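Local coordinates for uncharacterized protein YacP (Bacillus subtilis, PDB 5MQ8) that probably acts as an endoribonuclease of the PIN-like NYN family, cleaving mRNA in a ribosome-dependent decay pathway, at residues R83-A88 against F112-L117; N10-W15 against E27-V32. All coordinates share one frame; numbering follows the deposited sequence.

Interaction 1: residues R83-A88 against F112-L117; sequences RIEKLA and FGQGAL
The side-chain amide of Gln114 is held at both ends, and its NE2 supplies one of the bonds that join helix 80-90 to the loop leading into strand 117-119. NE2 donates to Glu85 OE1 at 2.8 Å, with an N-H...O angle of 165°, so the bond is nearly straight. The acceptor lies almost in the amide plane of Gln114, whereas OE1 receives the proton on its anti lone pair, the one turned away from OE2. Carboxylate and amide planes stand 58° apart, and the two side chains cross at about a right angle. Both chains are extended beyond CG, which lets them bridge the 8.9 Å between the CA atoms of Glu85 and Gln114. Glu85 has CG anti to its own backbone nitrogen (chi1 -174°); its CB sets off to one side of the loop, and the reach of the chain brings the carboxylate back to it. A second grip fixes the rotation of the amide: Gln114 OE1 accepts the other bond to the helix, from Gln89 NE2, one helical turn beyond Glu85, while Gln114 NE2 also makes a weak bond to Ala110 O. Contact is confined to this polar pair at the surface. Beneath it Ala88 and Ala116 face one another without touching, their CB atoms 5.5 Å apart, and both rest on Ile111. In this way a helix packed on the parallel sheet of the PIN-like NYN domain is tied at the protein surface to the connection between strands 98-101 and 117-119, the latter an edge strand of the α/β fold.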
loop_
_atom_site.group_PDB
_atom_site.type_symbol
_atom_site.label_atom_id
_atom_site.label_comp_id
_atom_site.label_asym_id
_atom_site.label_seq_id
_atom_site.Cartn_x
_atom_site.Cartn_y
_atom_site.Cartn_z
ATOM N N ARG A 83 1.064 25.955 -24.113
ATOM C CA ARG A 83 0.309 25.880 -22.862
ATOM C C ARG A 83 1.220 26.121 -21.662
ATOM O O ARG A 83 0.857 26.879 -20.769
ATOM C CB ARG A 83 -0.492 24.567 -22.742
ATOM C CG ARG A 83 -1.313 24.432 -21.443
ATOM C CD ARG A 83 -2.346 25.538 -21.236
ATOM N NE ARG A 83 -3.366 25.478 -22.274
ATOM C CZ ARG A 83 -4.663 25.292 -22.064
ATOM N NH1 ARG A 83 -5.143 25.231 -20.828
ATOM N NH2 ARG A 83 -5.496 25.206 -23.088
ATOM N N ILE A 84 2.423 25.531 -21.678
ATOM C CA ILE A 84 3.424 25.704 -20.628
ATOM C C ILE A 84 3.810 27.201 -20.490
ATOM O O ILE A 84 3.879 27.709 -19.366
ATOM C CB ILE A 84 4.625 24.738 -20.820
ATOM C CG1 ILE A 84 4.229 23.320 -20.353
ATOM C CG2 ILE A 84 5.866 25.228 -20.075
ATOM C CD1 ILE A 84 5.103 22.173 -20.841
ATOM N N GLU A 85 3.971 27.912 -21.625
ATOM C CA GLU A 85 4.264 29.354 -21.624
ATOM C C GLU A 85 3.106 30.149 -20.973
ATOM O O GLU A 85 3.366 31.019 -20.148
ATOM C CB GLU A 85 4.523 29.852 -23.060
ATOM C CG GLU A 85 4.973 31.303 -23.142
ATOM C CD GLU A 85 5.041 31.880 -24.543
ATOM O OE1 GLU A 85 6.012 32.616 -24.826
ATOM O OE2 GLU A 85 4.134 31.595 -25.358
ATOM N N LYS A 86 1.845 29.841 -21.336
ATOM C CA LYS A 86 0.643 30.489 -20.792
ATOM C C LYS A 86 0.582 30.279 -19.279
ATOM O O LYS A 86 0.352 31.243 -18.549
ATOM C CB LYS A 86 -0.631 29.946 -21.453
ATOM C CG LYS A 86 -0.903 30.523 -22.834
ATOM C CD LYS A 86 -1.957 29.712 -23.561
ATOM C CE LYS A 86 -1.967 29.976 -25.049
ATOM N NZ LYS A 86 -2.895 29.069 -25.774
ATOM N N LEU A 87 0.845 29.034 -18.806
ATOM C CA LEU A 87 0.856 28.692 -17.381
ATOM C C LEU A 87 1.944 29.437 -16.623
ATOM O O LEU A 87 1.666 29.979 -15.558
ATOM C CB LEU A 87 1.007 27.179 -17.175
ATOM C CG LEU A 87 -0.244 26.368 -17.450
ATOM C CD1 LEU A 87 0.112 24.965 -17.810
ATOM C CD2 LEU A 87 -1.212 26.422 -16.263
ATOM N N ALA A 88 3.165 29.502 -17.185
ATOM C CA ALA A 88 4.282 30.219 -16.575
ATOM C C ALA A 88 4.028 31.727 -16.474
ATOM O O ALA A 88 4.477 32.349 -15.515
ATOM C CB ALA A 88 5.554 29.967 -17.353
ATOM N N PHE A 112 11.768 29.583 -22.468
ATOM C CA PHE A 112 13.154 29.471 -22.020
ATOM C C PHE A 112 13.952 30.777 -22.209
ATOM O O PHE A 112 15.086 30.888 -21.727
ATOM C CB PHE A 112 13.847 28.255 -22.651
ATOM C CG PHE A 112 13.290 26.931 -22.174
ATOM C CD1 PHE A 112 12.988 26.724 -20.830
ATOM C CD2 PHE A 112 13.108 25.875 -23.060
ATOM C CE1 PHE A 112 12.459 25.513 -20.395
ATOM C CE2 PHE A 112 12.584 24.654 -22.623
ATOM C CZ PHE A 112 12.267 24.480 -21.293
ATOM N N GLY A 113 13.322 31.757 -22.864
ATOM C CA GLY A 113 13.843 33.107 -23.045
ATOM C C GLY A 113 13.121 34.085 -22.134
ATOM O O GLY A 113 13.323 35.295 -22.241
ATOM N N GLN A 114 12.263 33.565 -21.230
ATOM C CA GLN A 114 11.461 34.351 -20.284
ATOM C C GLN A 114 11.741 33.992 -18.803
ATOM O O GLN A 114 10.852 34.133 -17.947
ATOM C CB GLN A 114 9.958 34.207 -20.601
ATOM C CG GLN A 114 9.517 34.884 -21.887
ATOM C CD GLN A 114 8.181 34.371 -22.346
ATOM O OE1 GLN A 114 7.135 34.654 -21.753
ATOM N NE2 GLN A 114 8.184 33.614 -23.429
ATOM N N GLY A 115 12.964 33.541 -18.522
ATOM C CA GLY A 115 13.403 33.212 -17.169
ATOM C C GLY A 115 13.206 31.785 -16.679
ATOM O O GLY A 115 13.766 31.419 -15.639
ATOM N N ALA A 116 12.414 30.966 -17.405
ATOM C CA ALA A 116 12.172 29.574 -17.020
ATOM C C ALA A 116 13.406 28.719 -17.237
ATOM O O ALA A 116 14.144 28.931 -18.202
ATOM C CB ALA A 116 10.998 29.003 -17.789
ATOM N N LEU A 117 13.639 27.772 -16.316
ATOM C CA LEU A 117 14.775 26.857 -16.370
ATOM C C LEU A 117 14.359 25.529 -16.967
ATOM O O LEU A 117 13.263 25.040 -16.711
ATOM C CB LEU A 117 15.417 26.661 -14.981
ATOM C CG LEU A 117 16.126 27.890 -14.378
ATOM C CD1 LEU A 117 16.430 27.686 -12.905
ATOM C CD2 LEU A 117 17.416 28.225 -15.137
#

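Interaction 2: residues N10-W15 against E27-V32; sequences NMIGAW and EEARDV
Helix-helix packing beside the parallel sheet of the PIN-like NYN domain is represented here by a short helix, 8-14, that follows directly on strand 3-7 and meets the long helix 23-44. Ile12 is the residue of 10-15 that makes the contact, and its CA lies 6.1 Å from that of Ala29, a close approach permitted by the small alanine side chain. The isoleucine straddles this methyl: CG2 touches Ala29 CB at 3.7 Å, and CG1 lies against the same atom at 3.9 Å. With CG1 set anti to the carbonyl carbon (chi1 -74°) and CD1 extended from it (chi2 172°), the longer branch runs past Ala29 and ends over the helix backbone at Arg30. Phe26 and Phe52 also touch Ile12, drawing helix 23-44 and strand 47-52 into one buried apolar cluster.

Arg30 points its CB away from the short helix and sends its charge to the far side. There NH1 donates to Asp31 OD1 at 2.8 Å in a salt bridge, while NH2 bonds to Lys58 O; Asp31 OD2 has a second partner in Lys63. The aspartate oxygen lies close to the guanidinium plane, yet NH1 reaches it on the syn side from 29° out of the carboxylate plane. What Arg30 offers to the apolar contact is its backbone and the root of its side chain: Ile12 CD1 stops 3.8 Å from Arg30 N and 4.4 Å from Arg30 CB.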
loop_
_atom_site.group_PDB
_atom_site.type_symbol
_atom_site.label_atom_id
_atom_site.label_comp_id
_atom_site.label_asym_id
_atom_site.label_seq_id
_atom_site.Cartn_x
_atom_site.Cartn_y
_atom_site.Cartn_z
ATOM N N ASN A 10 6.472 14.078 -23.595
ATOM C CA ASN A 10 7.918 13.940 -23.674
ATOM C C ASN A 10 8.466 12.970 -22.634
ATOM O O ASN A 10 9.355 12.181 -22.972
ATOM C CB ASN A 10 8.617 15.287 -23.567
ATOM C CG ASN A 10 10.091 15.222 -23.880
ATOM O OD1 ASN A 10 10.946 15.341 -22.997
ATOM N ND2 ASN A 10 10.415 15.014 -25.149
ATOM N N MET A 11 7.946 13.024 -21.373
ATOM C CA MET A 11 8.377 12.122 -20.291
ATOM C C MET A 11 8.034 10.708 -20.657
ATOM O O MET A 11 8.881 9.827 -20.531
ATOM C CB MET A 11 7.748 12.489 -18.922
ATOM C CG MET A 11 8.136 13.857 -18.390
ATOM S SD MET A 11 9.913 14.232 -18.332
ATOM C CE MET A 11 10.045 15.413 -19.656
ATOM N N ILE A 12 6.803 10.498 -21.137
ATOM C CA ILE A 12 6.269 9.202 -21.556
ATOM C C ILE A 12 7.196 8.518 -22.577
ATOM O O ILE A 12 7.561 7.369 -22.373
ATOM C CB ILE A 12 4.799 9.323 -22.041
ATOM C CG1 ILE A 12 3.840 9.514 -20.843
ATOM C CG2 ILE A 12 4.388 8.101 -22.890
ATOM C CD1 ILE A 12 2.360 9.847 -21.197
ATOM N N GLY A 13 7.600 9.249 -23.610
ATOM C CA GLY A 13 8.481 8.742 -24.654
ATOM C C GLY A 13 9.932 8.546 -24.252
ATOM O O GLY A 13 10.647 7.795 -24.919
ATOM N N ALA A 14 10.387 9.210 -23.162
ATOM C CA ALA A 14 11.782 9.147 -22.728
ATOM C C ALA A 14 12.063 8.207 -21.536
ATOM O O ALA A 14 13.205 7.803 -21.359
ATOM C CB ALA A 14 12.284 10.548 -22.419
ATOM N N TRP A 15 11.050 7.901 -20.700
ATOM C CA TRP A 15 11.244 7.059 -19.520
ATOM C C TRP A 15 11.005 5.590 -19.877
ATOM O O TRP A 15 9.949 5.273 -20.448
ATOM C CB TRP A 15 10.354 7.526 -18.351
ATOM C CG TRP A 15 10.635 8.918 -17.831
ATOM C CD1 TRP A 15 11.531 9.821 -18.325
ATOM C CD2 TRP A 15 9.998 9.557 -16.717
ATOM N NE1 TRP A 15 11.493 10.980 -17.585
ATOM C CE2 TRP A 15 10.569 10.841 -16.584
ATOM C CE3 TRP A 15 9.045 9.144 -15.770
ATOM C CZ2 TRP A 15 10.180 11.735 -15.576
ATOM C CZ3 TRP A 15 8.661 10.033 -14.772
ATOM C CH2 TRP A 15 9.225 11.310 -14.685
ATOM N N GLU A 27 -2.567 5.562 -22.134
ATOM C CA GLU A 27 -3.427 5.667 -20.950
ATOM C C GLU A 27 -2.726 5.224 -19.668
ATOM O O GLU A 27 -2.816 5.918 -18.657
ATOM C CB GLU A 27 -4.739 4.903 -21.154
ATOM C CG GLU A 27 -5.732 5.088 -20.018
ATOM C CD GLU A 27 -7.031 4.313 -20.120
ATOM O OE1 GLU A 27 -7.019 3.185 -20.665
ATOM O OE2 GLU A 27 -8.055 4.818 -19.606
ATOM N N GLU A 28 -2.029 4.074 -19.719
ATOM C CA GLU A 28 -1.289 3.537 -18.590
ATOM C C GLU A 28 -0.062 4.396 -18.294
ATOM O O GLU A 28 0.193 4.692 -17.124
ATOM C CB GLU A 28 -0.921 2.065 -18.809
ATOM C CG GLU A 28 -2.085 1.140 -18.505
ATOM C CD GLU A 28 -1.923 -0.338 -18.811
ATOM O OE1 GLU A 28 -0.780 -0.852 -18.779
ATOM O OE2 GLU A 28 -2.959 -0.992 -19.060
ATOM N N ALA A 29 0.658 4.841 -19.343
ATOM C CA ALA A 29 1.843 5.688 -19.178
ATOM C C ALA A 29 1.490 7.035 -18.510
ATOM O O ALA A 29 2.218 7.497 -17.630
ATOM C CB ALA A 29 2.522 5.911 -20.516
ATOM N N ARG A 30 0.343 7.619 -18.898
ATOM C CA ARG A 30 -0.209 8.861 -18.362
ATOM C C ARG A 30 -0.512 8.691 -16.857
ATOM O O ARG A 30 -0.084 9.513 -16.052
ATOM C CB ARG A 30 -1.462 9.250 -19.159
ATOM C CG ARG A 30 -2.272 10.408 -18.596
ATOM C CD ARG A 30 -3.577 9.901 -18.024
ATOM N NE ARG A 30 -4.630 9.897 -19.018
ATOM C CZ ARG A 30 -5.744 9.182 -18.927
ATOM N NH1 ARG A 30 -5.944 8.373 -17.892
ATOM N NH2 ARG A 30 -6.663 9.259 -19.875
ATOM N N ASP A 31 -1.211 7.605 -16.495
ATOM C CA ASP A 31 -1.563 7.275 -15.117
ATOM C C ASP A 31 -0.342 7.081 -14.223
ATOM O O ASP A 31 -0.320 7.619 -13.120
ATOM C CB ASP A 31 -2.461 6.027 -15.085
ATOM C CG ASP A 31 -3.873 6.246 -15.619
ATOM O OD1 ASP A 31 -4.267 7.420 -15.801
ATOM O OD2 ASP A 31 -4.584 5.240 -15.841
ATOM N N VAL A 32 0.679 6.322 -14.697
ATOM C CA VAL A 32 1.916 6.084 -13.949
ATOM C C VAL A 32 2.644 7.418 -13.740
ATOM O O VAL A 32 3.050 7.712 -12.607
ATOM C CB VAL A 32 2.823 4.997 -14.590
ATOM C CG1 VAL A 32 4.164 4.889 -13.857
ATOM C CG2 VAL A 32 2.122 3.641 -14.611
#

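The two contacts illustrate how chemistry follows depth within one α/β domain. Interaction 2 is buried near the centre of the chain and rests on apolar side-chain packing, with no polar bond between its segments, holding two helices together through van der Waals contact of apolar groups; interaction 1 sits at the surface, about 19 Å from that centre, and relies on a directional polar bond between a helix and a loop. They share no helix. The centres of interaction 1 and interaction 2 are about 22 Å apart, and their nearest atoms about 8 Å apart. Strand 47-52 relates to both: Phe52 belongs to the surroundings of interaction 2, while Val51 packs against Ile84 and Leu87 of helix 80-90.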